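Uncharacterized protein, DUF633, LMOf2365_1472 (Listeria monocytogenes str. 4b F2365, PDB 3GNL) is of unknown function but probably methylates N1 of an adenine in tRNA, with S-adenosylmethionine as methyl donor. Local coordinates at residues Ala45-Ala50 with Asp75-Asn80; Gly100-Arg105 with Ala129-Glu134; Val118-Leu123 with Ile158-Pro163; Gln124-Ala129 with Lys154-Met159. All coordinates share one frame; numbering follows the deposited sequence. Where two conformers were deposited one is given.

Interaction 1: residues Ala45-Ala50 with Asp75-Asn80; sequences ASFAIA and DVRKGN
Asp75 O takes the N-H of Ala50 at 2.8 Å and also meets the CA-H of Ile49, a weaker contact, 3.3 Å from CA to O. The ladder runs on through Asp75 N to Ala48 O (2.9 Å) and Arg77 N to Ala50 O, the parallel pattern in which the backbones of Asp75 and Arg77, the residues before and after Val76, make the bonds. These are neighbouring strands of a class I methyltransferase sheet: 47-50 and 75-78 belong to a beta-alpha-beta unit whose crossover is helix 55-67, and strand 74-78 is outermost in the sheet. Val76 turns to that helix, touching Phe58 and Ala61, on the face it shares with Ala50. Ile49, Asp75 and Arg77 occupy the other face. There Asp75 OD2 lies in the plane of the Phe47 ring, at its edge, 3.4 Å from CZ, with the carboxylate turned 84° from the ring. The same oxygen holds Arg77 NH2 at 3.0 Å in a salt bridge within 75-80, met on its anti side and in the guanidinium plane. Ile49 CD1 covers one face of that guanidinium, offset toward the rim and 3.7 Å from NH1. Outside the two segments, Arg77 NH1 forms a salt bridge with Asp89 and a hydrogen bond to Val84 O.

Interaction 2: residues Gly100-Arg105 with Ala129-Glu134; sequences GGTLIR and AWQLRE
Arg105 supplies the polar part of the contact through one nitrogen, NH1, which donates to Gln131 OE1 at 3.0 Å and to Glu134 OE1 at 3.1 Å. The two bonds differ in quality: the salt bridge to Glu134 is nearly straight (169° at the hydrogen) and lies in the guanidinium plane, whereas Gln131 OE1 is tilted out of that plane and its bond is more bent. CG of Arg105 is anti to the backbone N (chi1 -172°), and from there the chain runs extended across Gln131 at about a right angle. NE of Arg105 pairs in addition with Glu109 on its own helix. The segments begin two successive helices of the Rossmann-like methyltransferase fold, helix 101-110 following strand 93-99, and helix 129-139 following strand 120-125, with axes 30° apart and 8.0 Å at closest approach. Gly100 is the N-cap of the first. Apolar packing lies deeper: Leu132 CD2 touches Ile104 CG2 at 3.6 Å, the two side chains crossing at about a right angle. The same methyl reaches the backbone, 3.6 Å from Arg105 N and 3.7 Å from Gly101 O. Beneath, Ile104 and Leu132 both rest on Pro125 of strand 120-125, and Ile104 also meets Ile96 and Met99.

Interaction 3: residues Val118-Leu123 with Ile158-Pro163; sequences VTKLIL and IMVLAP
Leu121 and Leu123 pair with Leu161 and Met159 as antiparallel hydrogen-bonded pairs, two reciprocal bonds each, the shortest from Leu161 N to Leu121 O (2.8 Å), with Ile122 and Val160 as the non-hydrogen-bonded pair between them. On the face of the leucines, Leu161 CD1 fits against Leu123 CD1 (3.9 Å), the two side chains crossing at about a right angle. Selenomethionine Met159 has CG between the backbone N and the carbonyl carbon (chi1 67°), which brings CG to 4.0 Å from Leu123 CB. This face is covered by helix 129-139, with Trp135 on Leu121 and Leu132 on Leu123. On the other face, Ile122 and Ile158 lie side by side and point the same way, CG2 to CG2 at 4.0 Å, while Val160 CG1 packs on Lys120 CG at 3.8 Å. Lys120 leads its NZ away to Tyr18 O and Glu23. Pro163 CG closes on Val118 O (3.6 Å). The last strand, 154-163, lying antiparallel between 120-125 and 141-151, is a hallmark of the class I methyltransferase sheet. Across these segments the polar bonds are all backbone to backbone, while the side chains meet through aliphatic groups, as suits a buried strand pair.

Interaction 4: residues Gln124-Ala129 with Lys154-Met159; sequences QPNIAA and KVYEIM
Gln124 and Tyr156 cross with the amide turned 88° from the ring, NE2 coming to 3.4 Å from CD1. CG of Gln124 is anti to the backbone N (chi1 -175°), and the bend at chi2 places CD. Gln124 NE2 donates to Asn126 OD1 at 2.9 Å in one of the two conformers deposited for Asn126, so the bond may be only partly occupied. Asn126 itself runs beside Tyr156, pointing the same way, with OD1 at the ring's edge. Gln124 CG also packs on Ile158 CG1 (3.7 Å). Here the antiparallel ladder breaks, because Pro125 has no N-H to give to Glu157 O. That buried carbonyl oxygen has no hydrogen-bond partner in the model and is instead lined by carbon, with Gln124 CG at 3.4 Å and Pro125 CD at 3.5 Å. Where the matching bond from Glu157 N to Pro125 O would lie, a water takes the N-H of Glu157 (3.0 Å) and donates to Glu157 OE1. It also donates to Pro125 O, though at a doubtfully short distance. Glu157 lays OE1 against Ala129 CB at 3.5 Å, while its OE2 has a long, weak ion pair with Arg133 of helix 129-139. The methyl CE of the selenomethionine Met159 reaches Ala129 O at 3.7 Å. The contact thus marks where strand 120-125 leaves strand 154-163 to enter helix 129-139. Helix 10-16 packs on Gln124, Tyr156 and Ile158, and its Arg11 hydrogen-bonds Gln124 OE1; Leu132 of helix 129-139 meets Pro125 and Met159.

Interactions 1, 3 and 4 belong to one mixed sheet, interaction 2 to helices packed against it. Interaction 1 joins parallel strands toward one edge and is partly buried, with a charged group on one face; its centre lies about 17 Å from that of interaction 3. Interactions 3 and 4 are buried and follow the same two antiparallel strands: regular backbone bonding with aliphatic faces in the first gives way to proline, water and amide contacts in the second. Interaction 2 is partly buried, apolar toward the sheet and ionic farther out. It shares Ala129 with interaction 4 and meets interaction 3 where Leu132 packs on Leu123 and Met159.

Interaction 1: residues Ala45-Ala50 with Asp75-Asn80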
loop_
_atom_site.group_PDB
_atom_site.type_symbol
_atom_site.label_atom_id
_atom_site.label_comp_id
_atom_site.label_asym_id
_atom_site.label_seq_id
_atom_site.Cartn_x
_atom_site.Cartn_y
_atom_site.Cartn_z
ATOM N N ALA A 45 11.793 3.542 -15.338
ATOM C CA ALA A 45 10.985 2.479 -15.972
ATOM C C ALA A 45 11.121 2.527 -17.510
ATOM O O ALA A 45 11.219 3.601 -18.071
ATOM C CB ALA A 45 9.491 2.621 -15.610
ATOM N N SER A 46 11.106 1.368 -18.147
ATOM C CA SER A 46 11.261 1.296 -19.612
ATOM C C SER A 46 9.934 1.163 -20.341
ATOM O O SER A 46 9.856 1.428 -21.551
ATOM C CB SER A 46 12.208 0.160 -19.984
ATOM O OG SER A 46 11.718 -1.081 -19.503
ATOM N N PHE A 47 8.884 0.769 -19.609
ATOM C CA PHE A 47 7.574 0.514 -20.160
ATOM C C PHE A 47 6.620 0.561 -18.968
ATOM O O PHE A 47 7.013 0.145 -17.871
ATOM C CB PHE A 47 7.524 -0.849 -20.843
ATOM C CG PHE A 47 6.146 -1.274 -21.221
ATOM C CD1 PHE A 47 5.508 -0.723 -22.329
ATOM C CD2 PHE A 47 5.455 -2.223 -20.454
ATOM C CE1 PHE A 47 4.194 -1.126 -22.664
ATOM C CE2 PHE A 47 4.166 -2.615 -20.784
ATOM C CZ PHE A 47 3.527 -2.082 -21.890
ATOM N N ALA A 48 5.404 1.075 -19.173
ATOM C CA ALA A 48 4.356 1.011 -18.154
ATOM C C ALA A 48 3.003 0.687 -18.742
ATOM O O ALA A 48 2.661 1.166 -19.826
ATOM C CB ALA A 48 4.261 2.309 -17.414
ATOM N N ILE A 49 2.214 -0.078 -18.004
ATOM C CA ILE A 49 0.756 -0.165 -18.180
ATOM C C ILE A 49 0.137 0.751 -17.125
ATOM O O ILE A 49 0.498 0.653 -15.940
ATOM C CB ILE A 49 0.250 -1.594 -17.938
ATOM C CG1 ILE A 49 0.878 -2.571 -18.968
ATOM C CG2 ILE A 49 -1.272 -1.649 -17.958
ATOM C CD1 ILE A 49 0.703 -4.073 -18.590
ATOM N N ALA A 50 -0.742 1.648 -17.543
ATOM C CA ALA A 50 -1.559 2.398 -16.597
ATOM C C ALA A 50 -2.975 1.843 -16.639
ATOM O O ALA A 50 -3.692 2.028 -17.632
ATOM C CB ALA A 50 -1.517 3.870 -16.920
ATOM N N ASP A 75 1.102 2.114 -22.100
ATOM C CA ASP A 75 -0.182 1.652 -22.555
ATOM C C ASP A 75 -1.181 1.982 -21.460
ATOM O O ASP A 75 -1.000 1.595 -20.300
ATOM C CB ASP A 75 -0.195 0.133 -22.751
ATOM C CG ASP A 75 0.605 -0.349 -23.987
ATOM O OD1 ASP A 75 0.910 0.473 -24.899
ATOM O OD2 ASP A 75 0.916 -1.574 -24.039
ATOM N N VAL A 76 -2.216 2.714 -21.812
ATOM C CA VAL A 76 -3.317 2.936 -20.893
ATOM C C VAL A 76 -4.401 1.943 -21.227
ATOM O O VAL A 76 -4.866 1.867 -22.377
ATOM C CB VAL A 76 -3.842 4.373 -20.942
ATOM C CG1 VAL A 76 -4.970 4.599 -19.905
ATOM C CG2 VAL A 76 -2.682 5.358 -20.750
ATOM N N ARG A 77 -4.799 1.167 -20.226
ATOM C CA ARG A 77 -5.771 0.119 -20.421
ATOM C C ARG A 77 -6.931 0.165 -19.421
ATOM O O ARG A 77 -6.729 0.430 -18.225
ATOM C CB ARG A 77 -5.078 -1.221 -20.292
ATOM C CG ARG A 77 -4.009 -1.451 -21.367
ATOM C CD ARG A 77 -3.375 -2.818 -21.240
ATOM N NE ARG A 77 -2.137 -2.931 -22.037
ATOM C CZ ARG A 77 -1.340 -3.999 -22.051
ATOM N NH1 ARG A 77 -1.586 -5.069 -21.278
ATOM N NH2 ARG A 77 -0.238 -4.003 -22.810
ATOM N N LYS A 78 -8.142 -0.078 -19.918
ATOM C CA LYS A 78 -9.341 -0.195 -19.083
ATOM C C LYS A 78 -9.555 -1.643 -18.634
ATOM O O LYS A 78 -9.588 -2.570 -19.453
ATOM C CB LYS A 78 -10.567 0.341 -19.818
ATOM C CG LYS A 78 -11.858 0.263 -18.985
ATOM C CD LYS A 78 -12.626 1.581 -18.956
ATOM C CE LYS A 78 -13.441 1.813 -20.230
ATOM N NZ LYS A 78 -14.520 2.852 -20.075
ATOM N N GLY A 79 -9.697 -1.827 -17.320
ATOM C CA GLY A 79 -9.898 -3.135 -16.745
ATOM C C GLY A 79 -10.006 -3.062 -15.232
ATOM O O GLY A 79 -9.531 -2.095 -14.595
ATOM N N ASN A 80 -10.631 -4.091 -14.666
ATOM C CA ASN A 80 -10.724 -4.268 -13.230
ATOM C C ASN A 80 -9.450 -4.904 -12.669
ATOM O O ASN A 80 -9.085 -6.020 -13.012
ATOM C CB ASN A 80 -11.930 -5.161 -12.945
ATOM C CG ASN A 80 -12.355 -5.123 -11.489
ATOM O OD1 ASN A 80 -11.975 -4.223 -10.733
ATOM N ND2 ASN A 80 -13.160 -6.115 -11.088
#

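Interaction 2: residues Gly100-Arg105 with Ala129-Glu134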
loop_
_atom_site.group_PDB
_atom_site.type_symbol
_atom_site.label_atom_id
_atom_site.label_comp_id
_atom_site.label_asym_id
_atom_site.label_seq_id
_atom_site.Cartn_x
_atom_site.Cartn_y
_atom_site.Cartn_z
ATOM N N GLY A 100 -8.028 1.187 -0.517
ATOM C CA GLY A 100 -7.994 0.502 0.771
ATOM C C GLY A 100 -7.265 -0.827 0.705
ATOM O O GLY A 100 -7.292 -1.504 -0.340
ATOM N N GLY A 101 -6.676 -1.206 1.832
ATOM C CA GLY A 101 -5.948 -2.491 1.967
ATOM C C GLY A 101 -6.748 -3.703 1.579
ATOM O O GLY A 101 -6.182 -4.615 0.994
ATOM N N THR A 102 -8.040 -3.762 1.943
ATOM C CA THR A 102 -8.890 -4.902 1.601
ATOM C C THR A 102 -9.052 -5.005 0.074
ATOM O O THR A 102 -8.946 -6.097 -0.484
ATOM C CB THR A 102 -10.263 -4.833 2.326
ATOM O OG1 THR A 102 -10.022 -4.639 3.720
ATOM C CG2 THR A 102 -11.026 -6.115 2.162
ATOM N N LEU A 103 -9.272 -3.862 -0.581
ATOM C CA LEU A 103 -9.461 -3.799 -2.043
ATOM C C LEU A 103 -8.194 -4.255 -2.753
ATOM O O LEU A 103 -8.268 -5.001 -3.738
ATOM C CB LEU A 103 -9.824 -2.395 -2.545
ATOM C CG LEU A 103 -10.070 -2.272 -4.075
ATOM C CD1 LEU A 103 -10.958 -3.411 -4.696
ATOM C CD2 LEU A 103 -10.637 -0.911 -4.449
ATOM N N ILE A 104 -7.050 -3.775 -2.266
ATOM C CA ILE A 104 -5.759 -4.176 -2.818
ATOM C C ILE A 104 -5.535 -5.658 -2.648
ATOM O O ILE A 104 -5.092 -6.331 -3.570
ATOM C CB ILE A 104 -4.541 -3.385 -2.205
ATOM C CG1 ILE A 104 -4.644 -1.894 -2.539
ATOM C CG2 ILE A 104 -3.211 -3.951 -2.740
ATOM C CD1 ILE A 104 -3.553 -0.996 -1.952
ATOM N N ARG A 105 -5.862 -6.172 -1.468
ATOM C CA ARG A 105 -5.718 -7.588 -1.202
ATOM C C ARG A 105 -6.561 -8.366 -2.211
ATOM O O ARG A 105 -6.073 -9.359 -2.787
ATOM C CB ARG A 105 -6.152 -7.939 0.239
ATOM C CG ARG A 105 -5.818 -9.416 0.575
ATOM C CD ARG A 105 -5.940 -9.683 2.085
ATOM N NE ARG A 105 -5.535 -11.051 2.393
ATOM C CZ ARG A 105 -5.344 -11.541 3.623
ATOM N NH1 ARG A 105 -5.562 -10.795 4.705
ATOM N NH2 ARG A 105 -4.951 -12.808 3.765
ATOM N N ALA A 129 -3.608 -1.462 6.277
ATOM C CA ALA A 129 -2.316 -1.918 5.740
ATOM C C ALA A 129 -2.040 -3.354 6.225
ATOM O O ALA A 129 -1.496 -4.183 5.482
ATOM C CB ALA A 129 -1.193 -0.982 6.172
ATOM N N TRP A 130 -2.412 -3.669 7.465
ATOM C CA TRP A 130 -2.159 -4.986 8.017
ATOM C C TRP A 130 -2.708 -6.107 7.124
ATOM O O TRP A 130 -2.140 -7.215 7.129
ATOM C CB TRP A 130 -2.741 -5.103 9.454
ATOM C CG TRP A 130 -4.256 -5.093 9.487
ATOM C CD1 TRP A 130 -5.056 -3.996 9.653
ATOM C CD2 TRP A 130 -5.146 -6.217 9.346
ATOM N NE1 TRP A 130 -6.381 -4.358 9.639
ATOM C CE2 TRP A 130 -6.474 -5.712 9.446
ATOM C CE3 TRP A 130 -4.952 -7.600 9.159
ATOM C CZ2 TRP A 130 -7.603 -6.541 9.370
ATOM C CZ3 TRP A 130 -6.065 -8.418 9.074
ATOM C CH2 TRP A 130 -7.379 -7.879 9.183
ATOM N N GLN A 131 -3.778 -5.862 6.370
ATOM C CA GLN A 131 -4.377 -6.863 5.485
ATOM C C GLN A 131 -3.348 -7.310 4.451
ATOM O O GLN A 131 -3.299 -8.485 4.085
ATOM C CB GLN A 131 -5.565 -6.311 4.725
ATOM C CG GLN A 131 -6.799 -6.053 5.547
ATOM C CD GLN A 131 -7.690 -7.255 5.561
ATOM O OE1 GLN A 131 -7.295 -8.336 5.112
ATOM N NE2 GLN A 131 -8.903 -7.090 6.095
ATOM N N LEU A 132 -2.541 -6.378 3.984
ATOM C CA LEU A 132 -1.537 -6.711 2.979
ATOM C C LEU A 132 -0.319 -7.396 3.596
ATOM O O LEU A 132 0.364 -8.212 2.952
ATOM C CB LEU A 132 -1.151 -5.440 2.221
ATOM C CG LEU A 132 -2.299 -4.863 1.403
ATOM C CD1 LEU A 132 -1.869 -3.559 0.811
ATOM C CD2 LEU A 132 -2.786 -5.841 0.306
ATOM N N ARG A 133 -0.017 -7.116 4.864
ATOM C CA ARG A 133 1.063 -7.825 5.534
ATOM C C ARG A 133 0.646 -9.252 5.819
ATOM O O ARG A 133 1.489 -10.149 5.713
ATOM C CB ARG A 133 1.572 -7.046 6.785
ATOM C CG ARG A 133 1.929 -5.617 6.406
ATOM C CD ARG A 133 2.836 -5.007 7.431
ATOM N NE ARG A 133 3.025 -3.586 7.216
ATOM C CZ ARG A 133 2.250 -2.626 7.713
ATOM N NH1 ARG A 133 1.227 -2.917 8.535
ATOM N NH2 ARG A 133 2.510 -1.352 7.417
ATOM N N GLU A 134 -0.650 -9.481 6.093
ATOM C CA GLU A 134 -1.169 -10.842 6.230
ATOM C C GLU A 134 -1.083 -11.549 4.907
ATOM O O GLU A 134 -0.639 -12.705 4.884
ATOM C CB GLU A 134 -2.605 -10.872 6.760
ATOM C CG GLU A 134 -2.999 -12.267 7.160
ATOM C CD GLU A 134 -4.204 -12.277 8.036
ATOM O OE1 GLU A 134 -5.220 -11.627 7.679
ATOM O OE2 GLU A 134 -4.105 -12.930 9.102
#

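Interaction 3: residues Val118-Leu123 with Ile158-Pro163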
loop_
_atom_site.group_PDB
_atom_site.type_symbol
_atom_site.label_atom_id
_atom_site.label_comp_id
_atom_site.label_asym_id
_atom_site.label_seq_id
_atom_site.Cartn_x
_atom_site.Cartn_y
_atom_site.Cartn_z
ATOM N N VAL A 118 6.349 -11.605 -11.961
ATOM C CA VAL A 118 6.516 -10.315 -11.262
ATOM C C VAL A 118 7.481 -10.456 -10.076
ATOM O O VAL A 118 7.359 -11.424 -9.294
ATOM C CB VAL A 118 5.146 -9.761 -10.789
ATOM C CG1 VAL A 118 5.338 -8.479 -9.995
ATOM C CG2 VAL A 118 4.237 -9.508 -11.987
ATOM N N THR A 119 8.419 -9.525 -9.935
ATOM C CA THR A 119 9.445 -9.620 -8.880
ATOM C C THR A 119 9.385 -8.502 -7.804
ATOM O O THR A 119 10.197 -8.457 -6.855
ATOM C CB THR A 119 10.869 -9.671 -9.475
ATOM O OG1 THR A 119 11.055 -8.582 -10.394
ATOM C CG2 THR A 119 11.111 -10.999 -10.228
ATOM N N LYS A 120 8.456 -7.564 -7.982
ATOM C CA LYS A 120 8.356 -6.458 -7.031
ATOM C C LYS A 120 6.934 -5.952 -6.995
ATOM O O LYS A 120 6.301 -5.765 -8.042
ATOM C CB LYS A 120 9.345 -5.351 -7.357
ATOM C CG LYS A 120 9.368 -4.157 -6.365
ATOM C CD LYS A 120 10.647 -3.314 -6.373
ATOM C CE LYS A 120 10.965 -2.786 -7.776
ATOM N NZ LYS A 120 12.215 -2.034 -7.624
ATOM N N LEU A 121 6.390 -5.765 -5.782
ATOM C CA LEU A 121 5.103 -5.067 -5.617
ATOM C C LEU A 121 5.402 -3.851 -4.775
ATOM O O LEU A 121 6.137 -3.920 -3.786
ATOM C CB LEU A 121 4.034 -5.909 -4.881
ATOM C CG LEU A 121 3.692 -7.285 -5.427
ATOM C CD1 LEU A 121 2.789 -8.119 -4.468
ATOM C CD2 LEU A 121 3.020 -7.119 -6.780
ATOM N N ILE A 122 4.826 -2.721 -5.177
ATOM C CA ILE A 122 4.907 -1.498 -4.370
ATOM C C ILE A 122 3.463 -1.097 -4.032
ATOM O O ILE A 122 2.650 -0.759 -4.946
ATOM C CB ILE A 122 5.558 -0.351 -5.121
ATOM C CG1 ILE A 122 6.983 -0.748 -5.555
ATOM C CG2 ILE A 122 5.613 0.865 -4.212
ATOM C CD1 ILE A 122 7.556 0.146 -6.697
ATOM N N LEU A 123 3.087 -1.235 -2.752
ATOM C CA LEU A 123 1.651 -1.098 -2.413
ATOM C C LEU A 123 1.516 0.065 -1.440
ATOM O O LEU A 123 2.345 0.243 -0.533
ATOM C CB LEU A 123 1.134 -2.391 -1.753
ATOM C CG LEU A 123 1.424 -3.668 -2.507
ATOM C CD1 LEU A 123 0.826 -4.828 -1.678
ATOM C CD2 LEU A 123 0.858 -3.610 -3.938
ATOM N N ILE A 158 3.688 2.860 2.911
ATOM C CA ILE A 158 4.080 2.231 1.614
ATOM C C ILE A 158 4.857 0.973 1.974
ATOM O O ILE A 158 5.615 0.949 2.945
ATOM C CB ILE A 158 4.971 3.185 0.792
ATOM C CG1 ILE A 158 4.153 4.456 0.469
ATOM C CG2 ILE A 158 5.486 2.490 -0.515
ATOM C CD1 ILE A 158 4.996 5.582 0.020
HETATM N N MSE A 159 4.627 -0.098 1.234
HETATM C CA MSE A 159 5.395 -1.319 1.470
HETATM C C MSE A 159 5.870 -1.869 0.127
HETATM O O MSE A 159 5.162 -1.798 -0.875
HETATM C CB MSE A 159 4.567 -2.371 2.218
HETATM C CG MSE A 159 3.414 -2.962 1.490
HETATM SE SE MSE A 159 2.525 -4.290 2.688
HETATM C CE MSE A 159 1.578 -2.986 3.777
ATOM N N VAL A 160 7.063 -2.449 0.139
ATOM C CA VAL A 160 7.618 -3.017 -1.092
ATOM C C VAL A 160 7.855 -4.467 -0.818
ATOM O O VAL A 160 8.386 -4.800 0.258
ATOM C CB VAL A 160 8.919 -2.331 -1.440
ATOM C CG1 VAL A 160 9.486 -2.927 -2.760
ATOM C CG2 VAL A 160 8.715 -0.797 -1.537
ATOM N N LEU A 161 7.403 -5.327 -1.725
ATOM C CA LEU A 161 7.480 -6.777 -1.505
ATOM C C LEU A 161 8.203 -7.469 -2.631
ATOM O O LEU A 161 8.221 -6.969 -3.756
ATOM C CB LEU A 161 6.085 -7.379 -1.401
ATOM C CG LEU A 161 5.265 -6.811 -0.221
ATOM C CD1 LEU A 161 4.474 -5.666 -0.752
ATOM C CD2 LEU A 161 4.341 -7.800 0.383
ATOM N N ALA A 162 8.678 -8.686 -2.375
ATOM C CA ALA A 162 9.312 -9.509 -3.424
ATOM C C ALA A 162 8.945 -10.970 -3.128
ATOM O O ALA A 162 8.770 -11.329 -1.953
ATOM C CB ALA A 162 10.801 -9.313 -3.403
ATOM N N PRO A 163 8.861 -11.841 -4.157
ATOM C CA PRO A 163 8.598 -13.256 -3.885
ATOM C C PRO A 163 9.706 -13.892 -3.045
ATOM O O PRO A 163 10.879 -13.525 -3.148
ATOM C CB PRO A 163 8.577 -13.905 -5.283
ATOM C CG PRO A 163 8.522 -12.823 -6.219
ATOM C CD PRO A 163 9.156 -11.615 -5.593
#

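Interaction 4: residues Gln124-Ala129 with Lys154-Met159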
loop_
_atom_site.group_PDB
_atom_site.type_symbol
_atom_site.label_atom_id
_atom_site.label_comp_id
_atom_site.label_asym_id
_atom_site.label_seq_id
_atom_site.Cartn_x
_atom_site.Cartn_y
_atom_site.Cartn_z
ATOM N N GLN A 124 0.469 0.870 -1.643
ATOM C CA GLN A 124 0.254 2.013 -0.767
ATOM C C GLN A 124 -1.222 1.997 -0.381
ATOM O O GLN A 124 -2.030 2.606 -1.046
ATOM C CB GLN A 124 0.693 3.306 -1.443
ATOM C CG GLN A 124 0.600 4.546 -0.506
ATOM C CD GLN A 124 -0.777 5.160 -0.542
ATOM O OE1 GLN A 124 -1.239 5.536 -1.603
ATOM N NE2 GLN A 124 -1.454 5.218 0.616
ATOM N N PRO A 125 -1.550 1.300 0.716
ATOM C CA PRO A 125 -2.957 1.236 1.164
ATOM C C PRO A 125 -3.342 2.437 2.030
ATOM O O PRO A 125 -2.539 2.903 2.840
ATOM C CB PRO A 125 -2.996 -0.023 2.009
ATOM C CG PRO A 125 -1.592 -0.081 2.647
ATOM C CD PRO A 125 -0.672 0.458 1.531
ATOM N N ASN A 126 -4.555 2.915 1.825
ATOM C CA ASN A 126 -5.079 4.090 2.535
ATOM C C ASN A 126 -5.731 3.696 3.865
ATOM O O ASN A 126 -6.083 4.564 4.646
ATOM C CB ASN A 126 -6.105 4.799 1.669
ATOM C CG ASN A 126 -5.468 5.607 0.548
ATOM O OD1 ASN A 126 -4.254 5.840 0.523
ATOM N ND2 ASN A 126 -6.279 6.027 -0.375
ATOM N N ILE A 127 -5.944 2.400 4.075
ATOM C CA ILE A 127 -6.592 1.857 5.295
ATOM C C ILE A 127 -6.180 0.407 5.379
ATOM O O ILE A 127 -5.884 -0.218 4.338
ATOM C CB ILE A 127 -8.184 2.009 5.223
ATOM C CG1 ILE A 127 -8.899 1.634 6.540
ATOM C CG2 ILE A 127 -8.794 1.232 4.084
ATOM C CD1 ILE A 127 -10.468 1.936 6.483
ATOM N N ALA A 128 -6.183 -0.141 6.590
ATOM C CA ALA A 128 -5.984 -1.580 6.793
ATOM C C ALA A 128 -4.721 -2.147 6.076
ATOM O O ALA A 128 -4.812 -3.195 5.390
ATOM C CB ALA A 128 -7.239 -2.335 6.374
ATOM N N ALA A 129 -3.608 -1.462 6.277
ATOM C CA ALA A 129 -2.316 -1.918 5.740
ATOM C C ALA A 129 -2.040 -3.354 6.225
ATOM O O ALA A 129 -1.496 -4.183 5.482
ATOM C CB ALA A 129 -1.193 -0.982 6.172
ATOM N N LYS A 154 -2.395 13.788 6.534
ATOM C CA LYS A 154 -2.825 12.390 6.507
ATOM C C LYS A 154 -1.562 11.548 6.546
ATOM O O LYS A 154 -0.564 11.923 5.930
ATOM C CB LYS A 154 -3.636 12.083 5.244
ATOM C CG LYS A 154 -5.135 12.314 5.402
ATOM C CD LYS A 154 -5.830 12.360 4.038
ATOM C CE LYS A 154 -5.467 13.647 3.272
ATOM N NZ LYS A 154 -5.872 13.595 1.834
ATOM N N VAL A 155 -1.598 10.436 7.274
ATOM C CA VAL A 155 -0.412 9.541 7.327
ATOM C C VAL A 155 -0.584 8.404 6.308
ATOM O O VAL A 155 -1.615 7.749 6.297
ATOM C CB VAL A 155 -0.145 8.999 8.761
ATOM C CG1 VAL A 155 1.088 8.077 8.794
ATOM C CG2 VAL A 155 0.140 10.144 9.675
ATOM N N TYR A 156 0.446 8.142 5.489
ATOM C CA TYR A 156 0.385 7.103 4.479
ATOM C C TYR A 156 1.529 6.133 4.695
ATOM O O TYR A 156 2.677 6.531 4.906
ATOM C CB TYR A 156 0.582 7.693 3.080
ATOM C CG TYR A 156 -0.474 8.669 2.681
ATOM C CD1 TYR A 156 -1.718 8.212 2.264
ATOM C CD2 TYR A 156 -0.237 10.041 2.756
ATOM C CE1 TYR A 156 -2.750 9.115 1.921
ATOM C CE2 TYR A 156 -1.262 10.978 2.410
ATOM C CZ TYR A 156 -2.497 10.482 1.989
ATOM O OH TYR A 156 -3.534 11.361 1.638
ATOM N N GLU A 157 1.228 4.861 4.538
ATOM C CA GLU A 157 2.232 3.792 4.585
ATOM C C GLU A 157 2.430 3.211 3.193
ATOM O O GLU A 157 1.465 3.085 2.412
ATOM C CB GLU A 157 1.782 2.674 5.533
ATOM C CG GLU A 157 1.730 3.058 7.033
ATOM C CD GLU A 157 0.740 2.186 7.778
ATOM O OE1 GLU A 157 -0.495 2.225 7.475
ATOM O OE2 GLU A 157 1.187 1.473 8.667
ATOM N N ILE A 158 3.688 2.860 2.911
ATOM C CA ILE A 158 4.080 2.231 1.614
ATOM C C ILE A 158 4.857 0.973 1.974
ATOM O O ILE A 158 5.615 0.949 2.945
ATOM C CB ILE A 158 4.971 3.185 0.792
ATOM C CG1 ILE A 158 4.153 4.456 0.469
ATOM C CG2 ILE A 158 5.486 2.490 -0.515
ATOM C CD1 ILE A 158 4.996 5.582 0.020
HETATM N N MSE A 159 4.627 -0.098 1.234
HETATM C CA MSE A 159 5.395 -1.319 1.470
HETATM C C MSE A 159 5.870 -1.869 0.127
HETATM O O MSE A 159 5.162 -1.798 -0.875
HETATM C CB MSE A 159 4.567 -2.371 2.218
HETATM C CG MSE A 159 3.414 -2.962 1.490
HETATM SE SE MSE A 159 2.525 -4.290 2.688
HETATM C CE MSE A 159 1.578 -2.986 3.777
HETATM O O HOH W 1 -1.617 3.965 4.943
#